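Local coordinates for protein beta-glucuronidase (uncultured Clostridium sp., PDB 6U7J) that hydrolyses beta-D-glucuronides as a gut microbial glycoside hydrolase of family 2, probably freeing estrogens from their glucuronide conjugates, at residues Lys266-Phe271 and His275-Phe280; Lys228-Asp233 and Val239-Glu244; Leu11-Asn16 and Arg189-Pro194. All coordinates share one frame; numbering follows the deposited sequence.

Contact 1 of 3, residues Lys266-Phe271 and His275-Phe280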
loop_
_atom_site.group_PDB
_atom_site.type_symbol
_atom_site.label_atom_id
_atom_site.label_comp_id
_atom_site.label_asym_id
_atom_site.label_seq_id
_atom_site.Cartn_x
_atom_site.Cartn_y
_atom_site.Cartn_z
ATOM N N LYS B 266 -37.199 -8.171 31.781
ATOM C CA LYS B 266 -36.408 -7.632 32.878
ATOM C C LYS B 266 -36.886 -8.241 34.185
ATOM O O LYS B 266 -38.085 -8.212 34.481
ATOM C CB LYS B 266 -36.486 -6.101 32.935
ATOM C CG LYS B 266 -36.283 -5.405 31.596
ATOM C CD LYS B 266 -37.486 -4.534 31.272
ATOM C CE LYS B 266 -37.385 -3.894 29.898
ATOM N NZ LYS B 266 -36.619 -4.743 28.922
ATOM N N LEU B 267 -35.952 -8.823 34.939
ATOM C CA LEU B 267 -36.181 -9.201 36.332
ATOM C C LEU B 267 -35.982 -7.949 37.179
ATOM O O LEU B 267 -34.855 -7.505 37.393
ATOM C CB LEU B 267 -35.240 -10.325 36.755
ATOM C CG LEU B 267 -35.669 -11.118 38.003
ATOM C CD1 LEU B 267 -37.046 -11.758 37.805
ATOM C CD2 LEU B 267 -34.644 -12.185 38.405
ATOM N N ASP B 268 -37.087 -7.365 37.646
ATOM C CA ASP B 268 -37.099 -6.080 38.334
ATOM C C ASP B 268 -37.360 -6.330 39.814
ATOM O O ASP B 268 -38.448 -6.792 40.186
ATOM C CB ASP B 268 -38.164 -5.172 37.722
ATOM C CG ASP B 268 -38.054 -3.717 38.167
ATOM O OD1 ASP B 268 -36.944 -3.231 38.501
ATOM O OD2 ASP B 268 -39.112 -3.045 38.156
ATOM N N ILE B 269 -36.369 -6.019 40.651
ATOM C CA ILE B 269 -36.306 -6.494 42.027
ATOM C C ILE B 269 -36.230 -5.304 42.975
ATOM O O ILE B 269 -35.393 -4.408 42.794
ATOM C CB ILE B 269 -35.094 -7.418 42.239
ATOM C CG1 ILE B 269 -35.079 -8.527 41.186
ATOM C CG2 ILE B 269 -35.076 -7.978 43.651
ATOM C CD1 ILE B 269 -33.801 -9.358 41.180
ATOM N N TYR B 270 -37.079 -5.318 44.004
ATOM C CA TYR B 270 -37.058 -4.327 45.072
ATOM C C TYR B 270 -36.825 -5.029 46.405
ATOM O O TYR B 270 -37.551 -5.963 46.760
ATOM C CB TYR B 270 -38.362 -3.529 45.106
ATOM C CG TYR B 270 -38.564 -2.629 43.902
ATOM C CD1 TYR B 270 -39.098 -3.127 42.717
ATOM C CD2 TYR B 270 -38.229 -1.282 43.957
ATOM C CE1 TYR B 270 -39.280 -2.301 41.611
ATOM C CE2 TYR B 270 -38.412 -0.459 42.875
ATOM C CZ TYR B 270 -38.939 -0.969 41.706
ATOM O OH TYR B 270 -39.117 -0.128 40.629
ATOM N N PHE B 271 -35.815 -4.573 47.143
ATOM C CA PHE B 271 -35.397 -5.222 48.386
ATOM C C PHE B 271 -35.019 -4.112 49.363
ATOM O O PHE B 271 -33.925 -3.544 49.276
ATOM C CB PHE B 271 -34.242 -6.193 48.143
ATOM C CG PHE B 271 -33.696 -6.835 49.396
ATOM C CD1 PHE B 271 -34.406 -7.836 50.050
ATOM C CD2 PHE B 271 -32.466 -6.445 49.913
ATOM C CE1 PHE B 271 -33.898 -8.442 51.201
ATOM C CE2 PHE B 271 -31.949 -7.040 51.062
ATOM C CZ PHE B 271 -32.672 -8.037 51.714
ATOM N N HIS B 275 -32.615 -1.740 44.833
ATOM C CA HIS B 275 -33.336 -1.970 43.588
ATOM C C HIS B 275 -32.331 -2.480 42.556
ATOM O O HIS B 275 -31.202 -1.978 42.485
ATOM C CB HIS B 275 -34.030 -0.678 43.114
ATOM C CG HIS B 275 -34.787 -0.813 41.826
ATOM N ND1 HIS B 275 -35.093 0.273 41.031
ATOM C CD2 HIS B 275 -35.310 -1.895 41.200
ATOM C CE1 HIS B 275 -35.776 -0.135 39.973
ATOM N NE2 HIS B 275 -35.913 -1.447 40.046
ATOM N N TYR B 276 -32.726 -3.499 41.791
ATOM C CA TYR B 276 -31.885 -4.034 40.724
ATOM C C TYR B 276 -32.765 -4.576 39.610
ATOM O O TYR B 276 -33.735 -5.287 39.881
ATOM C CB TYR B 276 -30.951 -5.153 41.204
ATOM C CG TYR B 276 -29.816 -5.408 40.218
ATOM C CD1 TYR B 276 -29.998 -6.233 39.109
ATOM C CD2 TYR B 276 -28.572 -4.786 40.375
ATOM C CE1 TYR B 276 -28.967 -6.457 38.188
ATOM C CE2 TYR B 276 -27.532 -4.999 39.453
ATOM C CZ TYR B 276 -27.740 -5.838 38.370
ATOM O OH TYR B 276 -26.734 -6.066 37.464
ATOM N N THR B 277 -32.397 -4.268 38.363
ATOM C CA THR B 277 -33.142 -4.671 37.169
ATOM C C THR B 277 -32.217 -5.418 36.210
ATOM O O THR B 277 -31.327 -4.816 35.595
ATOM C CB THR B 277 -33.754 -3.454 36.477
ATOM O OG1 THR B 277 -34.540 -2.725 37.420
ATOM C CG2 THR B 277 -34.623 -3.883 35.299
ATOM N N LEU B 278 -32.445 -6.723 36.065
ATOM C CA LEU B 278 -31.617 -7.592 35.239
ATOM C C LEU B 278 -32.336 -7.935 33.943
ATOM O O LEU B 278 -33.405 -8.565 33.992
ATOM C CB LEU B 278 -31.273 -8.871 36.004
ATOM C CG LEU B 278 -30.456 -9.904 35.230
ATOM C CD1 LEU B 278 -28.983 -9.481 35.140
ATOM C CD2 LEU B 278 -30.579 -11.260 35.883
ATOM N N PRO B 279 -31.812 -7.553 32.773
ATOM C CA PRO B 279 -32.367 -8.076 31.518
ATOM C C PRO B 279 -32.065 -9.558 31.385
ATOM O O PRO B 279 -31.064 -10.053 31.901
ATOM C CB PRO B 279 -31.647 -7.267 30.432
ATOM C CG PRO B 279 -30.952 -6.117 31.173
ATOM C CD PRO B 279 -30.699 -6.613 32.548
ATOM N N PHE B 280 -32.957 -10.277 30.709
ATOM C CA PHE B 280 -32.701 -11.683 30.414
ATOM C C PHE B 280 -33.558 -12.093 29.226
ATOM O O PHE B 280 -34.465 -11.365 28.805
ATOM C CB PHE B 280 -32.949 -12.583 31.636
ATOM C CG PHE B 280 -34.408 -12.780 31.978
ATOM C CD1 PHE B 280 -35.074 -11.874 32.795
ATOM C CD2 PHE B 280 -35.102 -13.887 31.504
ATOM C CE1 PHE B 280 -36.421 -12.054 33.119
ATOM C CE2 PHE B 280 -36.459 -14.074 31.821
ATOM C CZ PHE B 280 -37.118 -13.156 32.631
#
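Asp-268 and His-275 meet on one face of an antiparallel beta hairpin, with Thr-277 beside them. Asp-268 OD1 takes two hydrogen bonds. His-275 NE2 donates to Asp-268 OD1 at 2.6 Å, with an N-H...O angle of 166°. OD1 lies in the plane of the imidazole, and the donor reaches it on the syn side of the carboxylate. Thr-277 OG1 donates to Asp-268 OD1 at 2.7 Å, from above the carboxylate plane. The aspartate is placed for both by its first torsion: CG is anti to the backbone N (chi1 -168°). Its other oxygen, OD2, forms a salt bridge with Arg-232. His-275 ND1 is hydrogen-bonded to Glu-17, so both ring nitrogens are engaged and the imidazole is fixed in rotation. Nearby carboxylates on both nitrogens would probably favour a protonated ring.

The Tyr-270 ring lies alongside as an offset stack on the imidazole, the centroids 4.0 Å apart and the planes at 12°. Ile-269 O sits at the imidazole edge, 3.0 Å from His-275 CD2, while accepting the backbone bond from Tyr-276 N. Ile-269 N returns the bond to Tyr-276 O, and Leu-267 pairs in the same two-way fashion with Leu-278. On the face of Leu-267 and Ile-269, Leu-267 CB meets Leu-278 CB at 4.3 Å. Phe-280 turns its ring edge to Leu-267 N. The hydroxyl of Tyr-276 is hydrogen-bonded to Phe-12 O.

Strand 274-280 is one of the two outer strands of a four-stranded antiparallel sheet within this chain, in the immunoglobulin-like middle domain of the family. Strand 265-271 pairs on its other side with strand 227-232. Leu-267 and Ile-269 pack against strands 198-208 and 211-220, and Phe-280 also touches strand 211-220.

Contact 2 of 3, residues Lys228-Asp233 and Val239-Glu244. Unlike the reference sequence in segment 228-233: Arg-232 (reference Leu).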
loop_
_atom_site.group_PDB
_atom_site.type_symbol
_atom_site.label_atom_id
_atom_site.label_comp_id
_atom_site.label_asym_id
_atom_site.label_seq_id
_atom_site.Cartn_x
_atom_site.Cartn_y
_atom_site.Cartn_z
ATOM N N LYS B 228 -39.793 -8.021 46.638
ATOM C CA LYS B 228 -40.777 -7.945 45.565
ATOM C C LYS B 228 -40.056 -8.146 44.235
ATOM O O LYS B 228 -39.010 -7.530 43.988
ATOM C CB LYS B 228 -41.526 -6.602 45.577
ATOM C CG LYS B 228 -42.852 -6.596 44.795
ATOM C CD LYS B 228 -43.952 -7.438 45.490
ATOM C CE LYS B 228 -45.374 -6.918 45.212
ATOM N NZ LYS B 228 -46.026 -7.476 43.974
ATOM N N VAL B 229 -40.607 -9.016 43.392
ATOM C CA VAL B 229 -39.976 -9.419 42.141
ATOM C C VAL B 229 -41.004 -9.299 41.028
ATOM O O VAL B 229 -42.031 -9.988 41.053
ATOM C CB VAL B 229 -39.430 -10.856 42.202
ATOM C CG1 VAL B 229 -38.952 -11.307 40.827
ATOM C CG2 VAL B 229 -38.322 -10.952 43.209
ATOM N N TYR B 230 -40.732 -8.436 40.054
ATOM C CA TYR B 230 -41.563 -8.308 38.871
ATOM C C TYR B 230 -40.808 -8.828 37.656
ATOM O O TYR B 230 -39.579 -8.709 37.557
ATOM C CB TYR B 230 -41.968 -6.855 38.604
ATOM C CG TYR B 230 -42.642 -6.113 39.742
ATOM C CD1 TYR B 230 -41.938 -5.187 40.502
ATOM C CD2 TYR B 230 -43.989 -6.305 40.032
ATOM C CE1 TYR B 230 -42.546 -4.491 41.526
ATOM C CE2 TYR B 230 -44.606 -5.611 41.056
ATOM C CZ TYR B 230 -43.882 -4.702 41.802
ATOM O OH TYR B 230 -44.486 -3.995 42.828
ATOM N N ILE B 231 -41.551 -9.387 36.718
ATOM C CA ILE B 231 -41.023 -9.694 35.402
ATOM C C ILE B 231 -41.735 -8.764 34.437
ATOM O O ILE B 231 -42.962 -8.843 34.278
ATOM C CB ILE B 231 -41.210 -11.168 35.034
ATOM C CG1 ILE B 231 -40.436 -12.035 36.028
ATOM C CG2 ILE B 231 -40.746 -11.418 33.609
ATOM C CD1 ILE B 231 -40.148 -13.430 35.536
ATOM N N ARG B 232 -40.976 -7.853 33.833
ATOM C CA ARG B 232 -41.514 -6.868 32.912
ATOM C C ARG B 232 -41.129 -7.219 31.480
ATOM O O ARG B 232 -40.068 -7.797 31.222
ATOM C CB ARG B 232 -41.015 -5.463 33.252
ATOM C CG ARG B 232 -41.097 -5.117 34.728
ATOM C CD ARG B 232 -41.092 -3.608 34.955
ATOM N NE ARG B 232 -41.396 -3.278 36.345
ATOM C CZ ARG B 232 -42.458 -2.578 36.727
ATOM N NH1 ARG B 232 -43.314 -2.140 35.820
ATOM N NH2 ARG B 232 -42.673 -2.324 38.013
ATOM N N ASP B 233 -42.016 -6.872 30.554
ATOM C CA ASP B 233 -41.753 -7.063 29.139
ATOM C C ASP B 233 -40.985 -5.843 28.628
ATOM O O ASP B 233 -40.550 -4.991 29.408
ATOM C CB ASP B 233 -43.065 -7.348 28.393
ATOM C CG ASP B 233 -44.016 -6.153 28.350
ATOM O OD1 ASP B 233 -43.631 -5.024 28.701
ATOM O OD2 ASP B 233 -45.181 -6.351 27.946
ATOM N N VAL B 239 -45.645 -8.727 34.065
ATOM C CA VAL B 239 -46.035 -9.902 33.294
ATOM C C VAL B 239 -46.025 -11.093 34.246
ATOM O O VAL B 239 -46.614 -12.140 33.964
ATOM C CB VAL B 239 -45.085 -10.048 32.081
ATOM C CG1 VAL B 239 -44.933 -11.477 31.607
ATOM C CG2 VAL B 239 -45.573 -9.173 30.933
ATOM N N ALA B 240 -45.380 -10.912 35.401
ATOM C CA ALA B 240 -45.408 -11.850 36.517
ATOM C C ALA B 240 -45.020 -11.080 37.775
ATOM O O ALA B 240 -44.451 -9.985 37.697
ATOM C CB ALA B 240 -44.471 -13.044 36.295
ATOM N N GLU B 241 -45.349 -11.658 38.935
ATOM C CA GLU B 241 -45.080 -11.053 40.238
ATOM C C GLU B 241 -44.771 -12.139 41.251
ATOM O O GLU B 241 -45.328 -13.236 41.193
ATOM C CB GLU B 241 -46.260 -10.248 40.781
ATOM C CG GLU B 241 -46.383 -8.852 40.257
ATOM C CD GLU B 241 -47.536 -8.118 40.900
ATOM O OE1 GLU B 241 -48.689 -8.336 40.464
ATOM O OE2 GLU B 241 -47.291 -7.344 41.852
ATOM N N SER B 242 -43.912 -11.813 42.209
ATOM C CA SER B 242 -43.675 -12.751 43.291
ATOM C C SER B 242 -43.018 -12.024 44.450
ATOM O O SER B 242 -42.327 -11.014 44.262
ATOM C CB SER B 242 -42.810 -13.930 42.844
ATOM O OG SER B 242 -42.500 -14.773 43.946
ATOM N N ASN B 243 -43.275 -12.544 45.651
ATOM C CA ASN B 243 -42.599 -12.126 46.872
ATOM C C ASN B 243 -41.568 -13.150 47.312
ATOM O O ASN B 243 -41.055 -13.063 48.431
ATOM C CB ASN B 243 -43.615 -11.890 47.990
ATOM C CG ASN B 243 -44.821 -11.122 47.515
ATOM O OD1 ASN B 243 -44.730 -9.930 47.225
ATOM N ND2 ASN B 243 -45.962 -11.803 47.411
ATOM N N GLU B 244 -41.268 -14.121 46.457
ATOM C CA GLU B 244 -40.320 -15.171 46.775
ATOM C C GLU B 244 -38.925 -14.793 46.295
ATOM O O GLU B 244 -38.758 -14.226 45.209
ATOM C CB GLU B 244 -40.763 -16.486 46.132
ATOM C CG GLU B 244 -42.087 -17.013 46.682
ATOM C CD GLU B 244 -42.062 -17.156 48.198
ATOM O OE1 GLU B 244 -41.305 -18.016 48.709
ATOM O OE2 GLU B 244 -42.781 -16.387 48.875
#
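Lys-228 reaches over to the neighbouring strand and ends on Glu-241. Its CB starts out away from that strand, and bends at chi2 (70°) and chi4 (88°) bring the chain back. Lys-228 CD passes Asn-243 OD1 at 3.1 Å. CE lies between that oxygen and Glu-241 OE2. Lys-228 NZ forms a salt bridge with Glu-241 OE2, modelled unusually short at 2.5 Å. Glu-241 OE2 is also 3.3 Å from Tyr-230 CE2, near the ring plane at its edge. Glu-241 CG lies 3.5 Å from Tyr-230 CD2, and the glutamate and tyrosine run side by side.

The two strands form an antiparallel beta hairpin at the edge of the sheet of the immunoglobulin-like domain. Val-229 and Ser-242 are a hydrogen-bonded pair, with Val-229 N to Ser-242 O at 2.8 Å. Further along, Val-239 and Ala-240 both face Ile-231, a classic beta bulge. Both their amides turn to Ile-231 O, and both bonds are weak.

On the face that carries Val-229 and Ile-231, Ile-231 CB packs on Ala-240 CB at 4.0 Å. Val-249 of strand 246-251 touches both residues. Ser-242 OG accepts from Glu-244 N at 2.9 Å, an ST turn where the strand ends, and is also hydrogen-bonded to Asp-247.

Contact 3 of 3, residues Leu11-Asn16 and Arg189-Pro194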
loop_
_atom_site.group_PDB
_atom_site.type_symbol
_atom_site.label_atom_id
_atom_site.label_comp_id
_atom_site.label_asym_id
_atom_site.label_seq_id
_atom_site.Cartn_x
_atom_site.Cartn_y
_atom_site.Cartn_z
ATOM N N LEU B 11 -22.696 -9.015 39.919
ATOM C CA LEU B 11 -23.726 -8.319 39.159
ATOM C C LEU B 11 -23.147 -7.072 38.487
ATOM O O LEU B 11 -22.315 -6.359 39.059
ATOM C CB LEU B 11 -24.891 -7.936 40.061
ATOM C CG LEU B 11 -25.720 -9.129 40.545
ATOM C CD1 LEU B 11 -26.799 -8.663 41.517
ATOM C CD2 LEU B 11 -26.316 -9.906 39.355
ATOM N N PHE B 12 -23.597 -6.811 37.267
ATOM C CA PHE B 12 -23.131 -5.631 36.550
ATOM C C PHE B 12 -23.650 -4.378 37.247
ATOM O O PHE B 12 -24.831 -4.318 37.598
ATOM C CB PHE B 12 -23.591 -5.661 35.088
ATOM C CG PHE B 12 -22.920 -4.630 34.220
ATOM C CD1 PHE B 12 -21.644 -4.842 33.728
ATOM C CD2 PHE B 12 -23.556 -3.438 33.916
ATOM C CE1 PHE B 12 -21.006 -3.891 32.932
ATOM C CE2 PHE B 12 -22.926 -2.480 33.122
ATOM C CZ PHE B 12 -21.646 -2.716 32.625
ATOM N N PRO B 13 -22.813 -3.366 37.464
ATOM C CA PRO B 13 -23.276 -2.172 38.187
ATOM C C PRO B 13 -24.347 -1.419 37.409
ATOM O O PRO B 13 -24.288 -1.306 36.180
ATOM C CB PRO B 13 -22.003 -1.326 38.349
ATOM C CG PRO B 13 -20.835 -2.300 38.119
ATOM C CD PRO B 13 -21.370 -3.336 37.162
ATOM N N VAL B 14 -25.329 -0.884 38.142
ATOM C CA VAL B 14 -26.431 -0.153 37.533
ATOM C C VAL B 14 -26.621 1.192 38.222
ATOM O O VAL B 14 -26.184 1.407 39.355
ATOM C CB VAL B 14 -27.743 -0.961 37.582
ATOM C CG1 VAL B 14 -27.543 -2.350 36.957
ATOM C CG2 VAL B 14 -28.246 -1.065 39.021
ATOM N N ASP B 15 -27.284 2.104 37.510
ATOM C CA ASP B 15 -27.772 3.364 38.066
ATOM C C ASP B 15 -29.290 3.321 38.159
ATOM O O ASP B 15 -29.961 3.022 37.166
ATOM C CB ASP B 15 -27.384 4.564 37.198
ATOM C CG ASP B 15 -25.923 4.939 37.327
ATOM O OD1 ASP B 15 -25.227 4.925 36.287
ATOM O OD2 ASP B 15 -25.471 5.245 38.456
ATOM N N ASN B 16 -29.830 3.655 39.335
ATOM C CA ASN B 16 -31.274 3.842 39.480
ATOM C C ASN B 16 -31.547 4.798 40.644
ATOM O O ASN B 16 -30.702 5.630 40.971
ATOM C CB ASN B 16 -31.988 2.489 39.665
ATOM C CG ASN B 16 -31.397 1.653 40.792
ATOM O OD1 ASN B 16 -31.108 2.159 41.876
ATOM N ND2 ASN B 16 -31.232 0.360 40.543
ATOM N N ARG B 189 -14.709 1.643 38.010
ATOM C CA ARG B 189 -15.942 2.219 38.523
ATOM C C ARG B 189 -15.926 2.195 40.045
ATOM O O ARG B 189 -15.544 1.191 40.652
ATOM C CB ARG B 189 -17.175 1.458 38.004
ATOM C CG ARG B 189 -17.182 1.210 36.507
ATOM C CD ARG B 189 -18.595 0.982 35.968
ATOM N NE ARG B 189 -18.594 0.564 34.565
ATOM C CZ ARG B 189 -19.467 0.966 33.641
ATOM N NH1 ARG B 189 -20.446 1.814 33.947
ATOM N NH2 ARG B 189 -19.353 0.514 32.397
ATOM N N LEU B 190 -16.317 3.314 40.653
ATOM C CA LEU B 190 -16.715 3.358 42.055
ATOM C C LEU B 190 -18.235 3.474 42.092
ATOM O O LEU B 190 -18.799 4.389 41.485
ATOM C CB LEU B 190 -16.070 4.535 42.786
ATOM C CG LEU B 190 -16.424 4.628 44.275
ATOM C CD1 LEU B 190 -15.622 3.616 45.089
ATOM C CD2 LEU B 190 -16.194 6.031 44.798
ATOM N N TYR B 191 -18.898 2.552 42.786
ATOM C CA TYR B 191 -20.350 2.558 42.800
ATOM C C TYR B 191 -20.883 2.346 44.219
ATOM O O TYR B 191 -20.205 1.775 45.071
ATOM C CB TYR B 191 -20.918 1.511 41.836
ATOM C CG TYR B 191 -20.799 0.044 42.212
ATOM C CD1 TYR B 191 -21.784 -0.585 42.991
ATOM C CD2 TYR B 191 -19.778 -0.742 41.700
ATOM C CE1 TYR B 191 -21.718 -1.941 43.292
ATOM C CE2 TYR B 191 -19.699 -2.105 41.990
ATOM C CZ TYR B 191 -20.680 -2.701 42.788
ATOM O OH TYR B 191 -20.618 -4.049 43.089
ATOM N N CYS B 192 -22.113 2.814 44.463
ATOM C CA CYS B 192 -22.720 2.714 45.777
ATOM C C CYS B 192 -24.008 1.891 45.731
ATOM O O CYS B 192 -24.652 1.757 44.682
ATOM C CB CYS B 192 -22.968 4.123 46.408
ATOM S SG CYS B 192 -24.213 5.178 45.654
ATOM N N THR B 193 -24.328 1.260 46.862
ATOM C CA THR B 193 -25.585 0.566 47.113
ATOM C C THR B 193 -26.006 0.809 48.558
ATOM O O THR B 193 -25.191 1.230 49.392
ATOM C CB THR B 193 -25.513 -0.957 46.889
ATOM O OG1 THR B 193 -24.816 -1.583 47.974
ATOM C CG2 THR B 193 -24.866 -1.348 45.540
ATOM N N PRO B 194 -27.275 0.545 48.885
ATOM C CA PRO B 194 -27.665 0.451 50.298
ATOM C C PRO B 194 -26.892 -0.660 50.996
ATOM O O PRO B 194 -26.394 -1.597 50.362
ATOM C CB PRO B 194 -29.165 0.134 50.238
ATOM C CG PRO B 194 -29.613 0.656 48.896
ATOM C CD PRO B 194 -28.442 0.439 47.983
#
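Pro-13 sets CB and CG, one edge of its ring, over one face of the Tyr-191 ring. Pro-13 CG is 4.0 Å from Tyr-191 CE2, and Pro-13 CB stands above the plane toward the rim, 4.1 Å from Tyr-191 CD2. The two side chains cross at about a right angle. Tyr-191 CG sits between the backbone N and the carbonyl carbon (chi1 72°), and the ring is thereby turned to the loop that carries Pro-13. The phenol is held at its far end by a hydrogen bond from OH to Glu-125.

A second, lighter touch is made by Phe-12. Its CZ lies 4.0 Å from Arg-189 NH2, over one face of the guanidinium. The planes are 68° apart. Arg-189 is fixed mainly by charge: NH1 pairs with Glu-23, and NH2 with Glu-347 of helix 346-355, on which Phe-12 also rests.

The side chain of Phe-12 lies near a bound calcium ion, and Asp-15 forms a salt bridge with Lys-22 of a second subunit. This is side-chain packing, with no hydrogen bond between the two segments, of an N-terminal loop on strand 188-193 in the jelly-roll-like sugar-binding domain of family 2 glycoside hydrolases.

Contacts 1 and 2 are neighbouring hairpins of one sheet, their centres 9 Å apart. Strands 265-271 and 227-232 join them: Asp-268 O probably accepts a hydrogen bond from Tyr-230 N at 2.8 Å. Leu-267 CD1 packs on Val-229 CG1 at 3.6 Å. Strand 188-193 of contact 3 belongs to the sugar-binding domain, and the contact's centre is about 13 Å from that of contact 1. The N-terminal loop bridges the two, with Asn-16 ND2 probably bonded to His-275 O at 3.0 Å and Val-14 CG1 3.6 Å from Tyr-276 CE2. Contacts 2 and 3 do not touch, their nearest atoms being about 12 Å apart. The Phe-12 side chain is about 5 Å from the calcium ion, that of Tyr-276 about 12 Å.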